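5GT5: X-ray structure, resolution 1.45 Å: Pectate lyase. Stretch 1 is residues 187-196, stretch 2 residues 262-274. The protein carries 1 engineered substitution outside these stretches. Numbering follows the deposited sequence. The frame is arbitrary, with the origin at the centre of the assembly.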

# COMPACT_ATOMS: atom_id res chain seq x y z
N THR A 187 0.07 -7.75 -9.39
CA THR A 187 0.34 -8.01 -10.80
C THR A 187 0.77 -9.44 -10.96
O THR A 187 1.66 -9.91 -10.24
CB THR A 187 1.43 -7.09 -11.38
OG1 THR A 187 0.95 -5.75 -11.38
CG2 THR A 187 1.79 -7.51 -12.83
N ILE A 188 0.12 -10.14 -11.89
CA ILE A 188 0.59 -11.45 -12.28
C ILE A 188 0.99 -11.44 -13.75
O ILE A 188 0.15 -11.17 -14.63
CB ILE A 188 -0.49 -12.55 -12.03
CG1 ILE A 188 -1.05 -12.50 -10.60
CG2 ILE A 188 0.09 -13.93 -12.36
CD1 ILE A 188 -2.12 -13.58 -10.26
N SER A 189 2.28 -11.71 -14.03
CA SER A 189 2.77 -11.54 -15.40
C SER A 189 3.69 -12.65 -15.84
O SER A 189 4.30 -13.36 -15.02
CB SER A 189 3.47 -10.18 -15.58
OG SER A 189 4.59 -10.05 -14.71
N TRP A 190 3.75 -12.84 -17.16
CA TRP A 190 4.70 -13.77 -17.77
C TRP A 190 4.59 -15.17 -17.18
O TRP A 190 5.60 -15.85 -17.00
CB TRP A 190 6.15 -13.22 -17.67
CG TRP A 190 6.35 -12.08 -18.61
CD1 TRP A 190 6.37 -10.74 -18.32
CD2 TRP A 190 6.48 -12.17 -20.04
NE1 TRP A 190 6.53 -10.00 -19.48
CE2 TRP A 190 6.61 -10.87 -20.54
CE3 TRP A 190 6.56 -13.24 -20.93
CZ2 TRP A 190 6.76 -10.60 -21.90
CZ3 TRP A 190 6.72 -12.97 -22.29
CH2 TRP A 190 6.81 -11.67 -22.75
N SER A 191 3.37 -15.60 -16.89
CA SER A 191 3.14 -16.87 -16.19
C SER A 191 2.28 -17.82 -16.99
O SER A 191 1.46 -17.40 -17.80
CB SER A 191 2.56 -16.63 -14.78
OG SER A 191 3.51 -15.92 -13.98
N THR A 192 2.50 -19.11 -16.74
CA THR A 192 1.74 -20.17 -17.41
C THR A 192 0.84 -20.86 -16.40
O THR A 192 1.29 -21.19 -15.29
CB THR A 192 2.72 -21.19 -18.00
OG1 THR A 192 3.44 -20.55 -19.06
CG2 THR A 192 1.95 -22.40 -18.54
N PHE A 193 -0.43 -21.06 -16.79
CA PHE A 193 -1.41 -21.80 -16.02
C PHE A 193 -1.90 -22.88 -16.96
O PHE A 193 -2.41 -22.56 -18.03
CB PHE A 193 -2.54 -20.84 -15.60
CG PHE A 193 -2.06 -19.62 -14.85
CD1 PHE A 193 -1.57 -18.49 -15.54
CD2 PHE A 193 -2.08 -19.60 -13.45
CE1 PHE A 193 -1.13 -17.37 -14.84
CE2 PHE A 193 -1.62 -18.50 -12.74
CZ PHE A 193 -1.12 -17.39 -13.42
N LYS A 194 -1.68 -24.14 -16.60
CA LYS A 194 -2.01 -25.24 -17.52
C LYS A 194 -2.63 -26.40 -16.79
O LYS A 194 -2.49 -26.60 -15.58
CB LYS A 194 -0.78 -25.72 -18.30
CG LYS A 194 0.33 -26.23 -17.43
CD LYS A 194 1.55 -26.63 -18.28
CE LYS A 194 2.70 -27.06 -17.42
NZ LYS A 194 3.85 -27.48 -18.28
N GLY A 195 -3.33 -27.20 -17.57
CA GLY A 195 -3.87 -28.45 -17.07
C GLY A 195 -2.94 -29.62 -17.27
O GLY A 195 -1.74 -29.47 -17.57
N ASP A 196 -3.50 -30.81 -17.06
CA ASP A 196 -2.78 -32.06 -17.20
C ASP A 196 -2.78 -32.49 -18.67
O ASP A 196 -3.78 -32.35 -19.36
CB ASP A 196 -3.54 -33.10 -16.35
CG ASP A 196 -2.80 -34.45 -16.25
OD1 ASP A 196 -2.03 -34.64 -15.29
OD2 ASP A 196 -3.07 -35.33 -17.09
N SER A 262 -7.50 -4.92 -6.40
CA SER A 262 -6.97 -4.53 -7.70
C SER A 262 -5.96 -5.57 -8.16
O SER A 262 -5.14 -6.10 -7.36
CB SER A 262 -6.39 -3.11 -7.71
OG SER A 262 -5.24 -2.99 -6.86
N ILE A 263 -6.06 -5.90 -9.45
CA ILE A 263 -5.18 -6.89 -10.04
C ILE A 263 -4.94 -6.62 -11.53
O ILE A 263 -5.86 -6.24 -12.26
CB ILE A 263 -5.73 -8.32 -9.80
CG1 ILE A 263 -4.72 -9.35 -10.24
CG2 ILE A 263 -7.07 -8.58 -10.52
CD1 ILE A 263 -5.02 -10.76 -9.69
N THR A 264 -3.69 -6.80 -11.95
CA THR A 264 -3.29 -6.76 -13.35
C THR A 264 -2.80 -8.13 -13.74
O THR A 264 -1.94 -8.70 -13.04
CB THR A 264 -2.14 -5.76 -13.58
OG1 THR A 264 -2.53 -4.48 -13.07
CG2 THR A 264 -1.77 -5.66 -15.05
N LEU A 265 -3.30 -8.65 -14.87
CA LEU A 265 -2.80 -9.90 -15.48
C LEU A 265 -2.23 -9.56 -16.85
O LEU A 265 -2.91 -8.92 -17.65
CB LEU A 265 -3.96 -10.89 -15.69
CG LEU A 265 -4.86 -11.15 -14.47
CD1 LEU A 265 -6.02 -12.05 -14.87
CD2 LEU A 265 -4.06 -11.78 -13.32
N HIS A 266 -1.01 -9.98 -17.17
CA HIS A 266 -0.50 -9.69 -18.51
C HIS A 266 0.58 -10.64 -18.96
O HIS A 266 1.37 -11.14 -18.13
CB HIS A 266 -0.09 -8.22 -18.70
CG HIS A 266 1.22 -7.85 -18.12
ND1 HIS A 266 2.41 -7.99 -18.82
CD2 HIS A 266 1.56 -7.32 -16.92
CE1 HIS A 266 3.41 -7.58 -18.07
NE2 HIS A 266 2.92 -7.16 -16.90
N HIS A 267 0.60 -10.92 -20.27
CA HIS A 267 1.57 -11.87 -20.84
C HIS A 267 1.51 -13.22 -20.12
O HIS A 267 2.52 -13.88 -19.89
CB HIS A 267 3.00 -11.25 -20.87
CG HIS A 267 3.11 -10.10 -21.82
ND1 HIS A 267 2.79 -8.80 -21.46
CD2 HIS A 267 3.41 -10.05 -23.15
CE1 HIS A 267 2.89 -8.02 -22.52
NE2 HIS A 267 3.29 -8.75 -23.55
N ASN A 268 0.29 -13.62 -19.77
CA ASN A 268 0.05 -14.95 -19.19
C ASN A 268 -0.62 -15.85 -20.18
O ASN A 268 -1.40 -15.38 -21.02
CB ASN A 268 -0.86 -14.90 -17.96
CG ASN A 268 -0.28 -14.10 -16.83
OD1 ASN A 268 0.96 -13.97 -16.67
ND2 ASN A 268 -1.17 -13.54 -16.00
N VAL A 269 -0.34 -17.14 -20.08
CA VAL A 269 -1.05 -18.16 -20.87
C VAL A 269 -1.91 -19.00 -19.94
O VAL A 269 -1.40 -19.56 -18.96
CB VAL A 269 -0.07 -19.08 -21.63
CG1 VAL A 269 -0.81 -20.21 -22.38
CG2 VAL A 269 0.77 -18.27 -22.60
N TYR A 270 -3.21 -19.05 -20.23
CA TYR A 270 -4.17 -19.88 -19.48
C TYR A 270 -4.58 -21.00 -20.41
O TYR A 270 -5.45 -20.81 -21.27
CB TYR A 270 -5.40 -19.05 -19.07
CG TYR A 270 -5.04 -17.94 -18.08
CD1 TYR A 270 -4.96 -18.20 -16.72
CD2 TYR A 270 -4.76 -16.65 -18.54
CE1 TYR A 270 -4.57 -17.20 -15.82
CE2 TYR A 270 -4.40 -15.64 -17.65
CZ TYR A 270 -4.30 -15.93 -16.29
OH TYR A 270 -3.93 -14.93 -15.43
N LYS A 271 -3.90 -22.15 -20.29
CA LYS A 271 -4.13 -23.27 -21.18
C LYS A 271 -5.02 -24.30 -20.51
O LYS A 271 -4.64 -24.89 -19.48
CB LYS A 271 -2.79 -23.90 -21.57
CG LYS A 271 -2.97 -25.02 -22.59
CD LYS A 271 -1.62 -25.67 -22.97
CE LYS A 271 -1.81 -26.87 -23.91
NZ LYS A 271 -1.95 -28.17 -23.20
N ASP A 272 -6.21 -24.49 -21.08
CA ASP A 272 -7.17 -25.46 -20.55
C ASP A 272 -7.51 -25.15 -19.11
O ASP A 272 -7.56 -26.04 -18.24
CB ASP A 272 -6.65 -26.89 -20.74
CG ASP A 272 -6.39 -27.19 -22.21
OD1 ASP A 272 -7.29 -26.89 -23.03
OD2 ASP A 272 -5.29 -27.71 -22.52
N ILE A 273 -7.79 -23.86 -18.87
CA ILE A 273 -8.37 -23.39 -17.62
C ILE A 273 -9.85 -23.11 -17.91
O ILE A 273 -10.17 -22.36 -18.82
CB ILE A 273 -7.65 -22.09 -17.15
CG1 ILE A 273 -6.12 -22.24 -17.22
CG2 ILE A 273 -8.17 -21.68 -15.78
CD1 ILE A 273 -5.53 -23.40 -16.40
N GLN A 274 -10.73 -23.73 -17.14
CA GLN A 274 -12.17 -23.71 -17.47
C GLN A 274 -12.88 -22.43 -17.10
O GLN A 274 -13.96 -22.16 -17.61
CB GLN A 274 -12.88 -24.85 -16.76
CG GLN A 274 -12.52 -26.25 -17.29
CD GLN A 274 -13.38 -27.33 -16.67
OE1 GLN A 274 -14.45 -27.07 -16.10
NE2 GLN A 274 -12.91 -28.57 -16.76
O HOH W 1 4.99 -6.99 -15.03
O HOH W 2 -3.41 -28.01 -20.37

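What keeps the two backbones in step? They run parallel, as neighbouring coils of a pectate lyase would, with strand 187-189 beside 262-266 and strand 192-194 beside 269-271. Ile-188 shows the alternating pattern: its N donates to Thr-264 O at 2.8 Å and its O accepts from His-266 N at 3.0 Å. Beyond the turn Phe-193 repeats it, its N reaching Val-269 O at 2.8 Å and its O receiving Lys-271 N at 2.7 Å. The ladder fades at Gly-195, whose N makes a weak bond of 3.3 Å to Lys-271 O.

How is the register carried through the turn between the strands? Trp-190 and His-267 share nearly the same left-handed backbone, phi/psi 54/38, so the two stretches bend together. In the turn, where the strand pairing is interrupted, the Asn-268 side chain supplies bonds of its own. With chi1 m and chi2 at -28°, its amide reaches across to the other stretch: ND2 donates to Ile-188 O at 3.0 Å, and OD1 accepts from Ser-191 N at 2.9 Å. An amide suits this buried place because it carries both a donor and an acceptor. ND2 also donates to Tyr-270 OH at 3.1 Å, while Ser-191, chi1 m, returns its OG to Ser-189 O at 2.9 Å.

Why do the aromatic side chains at the turn lie as they do? Both Trp-190 and His-267 adopt chi1 m on matching backbones, and this sets the imidazole in an offset stack with the six-membered indole ring, planes 14° apart and centroids 4.7 Å apart. His-267 CB sits over that indole ring, 3.8 Å from its centroid. His-266 takes chi1 p instead, bringing its ring over Ser-189, whose CB lies 3.6 Å from the imidazole centroid. Its ND1 hydrogen-bonds to His-267 ND1 at 2.8 Å, and one water joins His-266 NE2 (2.8 Å) to Ser-189 OG (3.1 Å), so both ring nitrogens of His-266 have partners.

What fills the sheet face shared by Ile-188, Leu-265, Phe-193 and Tyr-270? All four have chi1 m, so neighbours follow similar courses. Ile-188, with chi2 t, extends CD1 to 4.1 Å from Ile-263 CD1, and its CB lies 3.9 Å from Leu-265 CD2. Phe-193 and Tyr-270 have planes only 11° apart but are slid so far that the rings barely overlap; Phe-193 CD1 still comes within 3.3 Å of Tyr-270 CE1. Phe-193 has the largest area covered by the opposite stretch, and Ile-273 adds to its packing, with CD1 4.0 Å from Phe-193 CB.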